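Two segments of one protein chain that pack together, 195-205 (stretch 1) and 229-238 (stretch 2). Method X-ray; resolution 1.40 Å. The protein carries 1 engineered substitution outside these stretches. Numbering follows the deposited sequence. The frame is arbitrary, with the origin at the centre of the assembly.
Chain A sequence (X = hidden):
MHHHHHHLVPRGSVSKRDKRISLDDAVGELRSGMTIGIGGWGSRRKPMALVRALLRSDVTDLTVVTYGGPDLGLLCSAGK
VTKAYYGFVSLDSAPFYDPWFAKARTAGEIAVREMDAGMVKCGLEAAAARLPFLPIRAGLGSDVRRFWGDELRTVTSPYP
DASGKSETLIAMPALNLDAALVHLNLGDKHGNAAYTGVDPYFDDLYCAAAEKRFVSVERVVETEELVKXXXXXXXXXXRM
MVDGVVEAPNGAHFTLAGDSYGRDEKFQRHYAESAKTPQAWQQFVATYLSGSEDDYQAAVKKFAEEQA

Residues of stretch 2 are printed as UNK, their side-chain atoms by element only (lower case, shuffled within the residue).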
# COMPACT_ATOMS: atom_id res chain seq x y z
N TYR A 195 -15.50 -5.88 -0.21
CA TYR A 195 -16.24 -4.85 -0.90
C TYR A 195 -16.56 -5.31 -2.32
O TYR A 195 -15.85 -6.13 -2.91
CB TYR A 195 -15.46 -3.53 -0.95
CG TYR A 195 -14.30 -3.50 -1.93
CD1 TYR A 195 -13.08 -4.07 -1.60
CD2 TYR A 195 -14.43 -2.89 -3.18
CE1 TYR A 195 -12.00 -4.04 -2.50
CE2 TYR A 195 -13.37 -2.86 -4.08
CZ TYR A 195 -12.15 -3.43 -3.73
OH TYR A 195 -11.10 -3.38 -4.62
N THR A 196 -17.66 -4.79 -2.84
CA THR A 196 -18.03 -4.91 -4.24
C THR A 196 -18.19 -3.49 -4.76
O THR A 196 -18.65 -2.60 -4.05
CB THR A 196 -19.35 -5.69 -4.40
OG1 THR A 196 -20.39 -4.99 -3.71
CG2 THR A 196 -19.22 -7.08 -3.82
N GLY A 197 -17.80 -3.29 -6.00
CA GLY A 197 -17.79 -1.97 -6.57
C GLY A 197 -16.37 -1.51 -6.83
O GLY A 197 -15.41 -2.29 -6.79
N VAL A 198 -16.24 -0.21 -7.09
CA VAL A 198 -14.99 0.29 -7.67
C VAL A 198 -13.95 0.73 -6.65
O VAL A 198 -12.82 1.04 -7.05
CB VAL A 198 -15.24 1.42 -8.69
CG1 VAL A 198 -16.08 0.92 -9.88
CG2 VAL A 198 -15.89 2.64 -8.00
N ASP A 199 -14.28 0.78 -5.36
CA ASP A 199 -13.31 1.35 -4.44
C ASP A 199 -13.43 0.73 -3.05
O ASP A 199 -14.51 0.78 -2.44
CB ASP A 199 -13.50 2.87 -4.36
CG ASP A 199 -12.26 3.61 -3.87
OD1 ASP A 199 -11.51 3.07 -3.04
OD2 ASP A 199 -12.04 4.75 -4.32
N PRO A 200 -12.34 0.19 -2.49
CA PRO A 200 -12.37 -0.25 -1.08
C PRO A 200 -12.36 0.90 -0.10
O PRO A 200 -12.58 0.67 1.10
CB PRO A 200 -11.08 -1.05 -0.95
CG PRO A 200 -10.14 -0.38 -1.91
CD PRO A 200 -11.01 0.01 -3.10
N TYR A 201 -12.12 2.13 -0.55
CA TYR A 201 -11.80 3.26 0.33
C TYR A 201 -10.61 2.84 1.19
O TYR A 201 -9.59 2.40 0.64
CB TYR A 201 -13.04 3.80 1.06
CG TYR A 201 -14.14 4.09 0.08
CD1 TYR A 201 -13.93 4.99 -0.97
CD2 TYR A 201 -15.36 3.43 0.15
CE1 TYR A 201 -14.92 5.23 -1.92
CE2 TYR A 201 -16.36 3.67 -0.79
CZ TYR A 201 -16.13 4.56 -1.82
OH TYR A 201 -17.13 4.75 -2.75
N PHE A 202 -10.68 2.98 2.52
CA PHE A 202 -9.56 2.75 3.40
C PHE A 202 -9.98 1.90 4.59
O PHE A 202 -9.35 1.94 5.65
CB PHE A 202 -8.97 4.09 3.85
CG PHE A 202 -8.56 4.96 2.70
CD1 PHE A 202 -9.50 5.71 2.01
CD2 PHE A 202 -7.25 4.97 2.28
CE1 PHE A 202 -9.11 6.46 0.89
CE2 PHE A 202 -6.87 5.73 1.18
CZ PHE A 202 -7.80 6.48 0.50
N ASP A 203 -11.03 1.09 4.41
CA ASP A 203 -11.62 0.40 5.55
C ASP A 203 -10.66 -0.61 6.16
O ASP A 203 -10.70 -0.85 7.38
CB ASP A 203 -12.94 -0.26 5.17
CG ASP A 203 -14.06 0.74 4.94
OD1 ASP A 203 -13.81 1.95 5.10
OD2 ASP A 203 -15.18 0.30 4.60
N ASP A 204 -9.81 -1.23 5.33
CA ASP A 204 -8.79 -2.11 5.87
C ASP A 204 -7.83 -1.36 6.78
O ASP A 204 -7.44 -1.86 7.84
CB ASP A 204 -8.03 -2.80 4.73
CG ASP A 204 -7.45 -1.80 3.73
OD1 ASP A 204 -8.10 -0.79 3.42
OD2 ASP A 204 -6.32 -2.03 3.24
N LEU A 205 -7.43 -0.14 6.38
CA LEU A 205 -6.51 0.64 7.20
C LEU A 205 -7.15 1.06 8.52
O LEU A 205 -6.50 1.04 9.57
CB LEU A 205 -6.04 1.88 6.44
CG LEU A 205 -5.24 1.64 5.17
CD1 LEU A 205 -4.82 2.96 4.52
CD2 LEU A 205 -4.02 0.81 5.49
N UNK A 229 -17.78 -15.66 -4.35
CA UNK A 229 -18.58 -14.56 -4.88
C UNK A 229 -17.73 -13.40 -5.39
O UNK A 229 -18.11 -12.73 -6.36
o UNK A 229 -20.41 -15.12 -3.43
c UNK A 229 -20.38 -12.88 -4.31
c UNK A 229 -19.54 -14.05 -3.80
N UNK A 230 -16.56 -13.17 -4.79
CA UNK A 230 -15.74 -12.01 -5.14
C UNK A 230 -14.33 -12.49 -5.48
O UNK A 230 -13.91 -13.56 -5.03
c UNK A 230 -15.69 -10.99 -3.99
c UNK A 230 -17.10 -10.53 -3.64
c UNK A 230 -15.00 -11.59 -2.77
N UNK A 231 -13.58 -11.70 -6.24
CA UNK A 231 -12.18 -12.03 -6.47
C UNK A 231 -11.36 -11.88 -5.19
O UNK A 231 -11.75 -11.20 -4.24
c UNK A 231 -14.01 -10.53 -7.04
c UNK A 231 -11.73 -11.00 -7.52
c UNK A 231 -13.01 -10.51 -8.15
N UNK A 232 -10.21 -12.57 -5.21
CA UNK A 232 -9.30 -12.55 -4.07
C UNK A 232 -9.03 -11.13 -3.60
O UNK A 232 -8.97 -10.87 -2.39
c UNK A 232 -6.54 -15.09 -5.15
c UNK A 232 -7.96 -13.17 -4.47
c UNK A 232 -7.89 -14.68 -4.56
c UNK A 232 -8.07 -15.25 -3.16
N UNK A 233 -8.83 -10.22 -4.55
CA UNK A 233 -8.37 -8.87 -4.23
C UNK A 233 -9.42 -8.07 -3.48
O UNK A 233 -9.08 -7.05 -2.86
c UNK A 233 -6.75 -8.73 -6.27
o UNK A 233 -8.17 -10.44 -7.22
c UNK A 233 -7.02 -10.01 -7.08
c UNK A 233 -7.98 -8.16 -5.53
n UNK A 233 -5.96 -10.61 -7.61
N UNK A 234 -10.67 -8.50 -3.52
CA UNK A 234 -11.74 -7.80 -2.84
C UNK A 234 -11.88 -8.22 -1.38
O UNK A 234 -12.65 -7.60 -0.64
c UNK A 234 -13.07 -8.06 -3.57
n UNK A 234 -13.93 -6.42 -5.14
c UNK A 234 -13.10 -7.45 -4.97
o UNK A 234 -12.43 -7.93 -5.88
N UNK A 235 -11.15 -9.27 -0.96
CA UNK A 235 -11.21 -9.76 0.41
C UNK A 235 -10.29 -8.91 1.27
O UNK A 235 -9.15 -9.28 1.57
c UNK A 235 -10.83 -11.24 0.47
c UNK A 235 -11.67 -12.21 -0.37
c UNK A 235 -11.04 -13.58 -0.45
c UNK A 235 -13.08 -12.30 0.22
N UNK A 236 -10.79 -7.73 1.65
CA UNK A 236 -9.93 -6.75 2.29
C UNK A 236 -9.80 -6.92 3.80
O UNK A 236 -8.85 -6.39 4.39
c UNK A 236 -11.62 -4.86 2.41
c UNK A 236 -10.07 -5.08 0.38
c UNK A 236 -10.23 -5.29 1.91
c UNK A 236 -11.86 -3.35 2.27
N UNK A 237 -10.73 -7.62 4.46
CA UNK A 237 -10.58 -7.92 5.87
C UNK A 237 -10.41 -9.42 6.07
O UNK A 237 -11.15 -10.22 5.48
c UNK A 237 -11.80 -7.46 6.68
c UNK A 237 -12.22 -5.98 6.57
c UNK A 237 -13.30 -5.65 7.58
c UNK A 237 -11.06 -5.03 6.74
N UNK A 238 -9.44 -9.79 6.90
CA UNK A 238 -9.27 -11.16 7.36
C UNK A 238 -9.64 -11.22 8.84
O UNK A 238 -9.97 -10.21 9.46
n UNK A 238 -5.71 -10.59 7.03
c UNK A 238 -6.76 -10.93 7.75
o UNK A 238 -6.87 -10.66 8.95
c UNK A 238 -7.87 -11.68 7.02
O HOH W 1 -8.76 -4.44 -3.66
O HOH W 2 -14.47 -4.65 -7.64

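Position 229 has three side-chain atoms, one carbon carrying an oxygen and a second carbon. It makes no contact with stretch 1, and its oxygen is hydrogen-bonded elsewhere in the structure. This is Thr229, a polar residue at an exposed site.

At 230 one carbon carries two more, a short fork directed toward stretch 1, where one arm meets the methyl of Thr196. The residue is Val230; its CG1 lies 4.1 Å from Thr196 CG2, a compact apolar touch in a buried place.

Position 231 has three carbons closing a ring onto the backbone N, so it is Pro231. Out of reach of stretch 1, it serves the local fold: its O accepts a bond from the backbone N of position 234, 3.0 Å away.

Four carbons forked at the second, at 232, identify Leu232. It stays far from stretch 1 and opens the short 3-10 segment.

Position 233 carries three carbons, the third bearing one O and one N: Gln233. The end of its side chain leads away, and its amide nitrogen is bonded elsewhere. The backbone serves the contact instead: a water lies 2.7 Å from Gln233 O, to which it donates, and 2.7 Å from Tyr195 OH.

At 234 two carbons end in one O and one N, the shorter amide, Asn234. ND2 donates to Tyr195 O at 3.0 Å and lies over one face of the Tyr195 ring. It also donates to a water, 3.1 Å from ND2, that in turn donates to Gly197 O at 2.7 Å. An amide suits this buried site because its nitrogen has hydrogens for both acceptors.

Position 235 again has four carbons forked at the second: Leu235, pointing away from stretch 1 and buried.

Four carbons forked at the first, with one arm two carbons long, make 236 Ile236. Its CG2 meets the edge of the Tyr195 ring, 3.6 Å from CE1, while CD1 reaches Pro200 CB at 4.0 Å.

Position 237, four carbons forked at the second, is Leu237; although its CA-to-CB bond points sideways, CD2 comes within 3.8 Å of Asp204 CA.

Position 238 has two carbons ending in O and N, Asn238, beyond reach of stretch 1.

The contact combines polar pairing with apolar packing. Tyr195 and Asn234 exchange two hydrogen bonds, the second a weak one from Tyr195 N to Asn234 O at 3.4 Å, while Ile236 packs against Tyr195 and Pro200. Two waters add bridges between the stretches.

Stretch 2 229-238: TVPLQNLILN
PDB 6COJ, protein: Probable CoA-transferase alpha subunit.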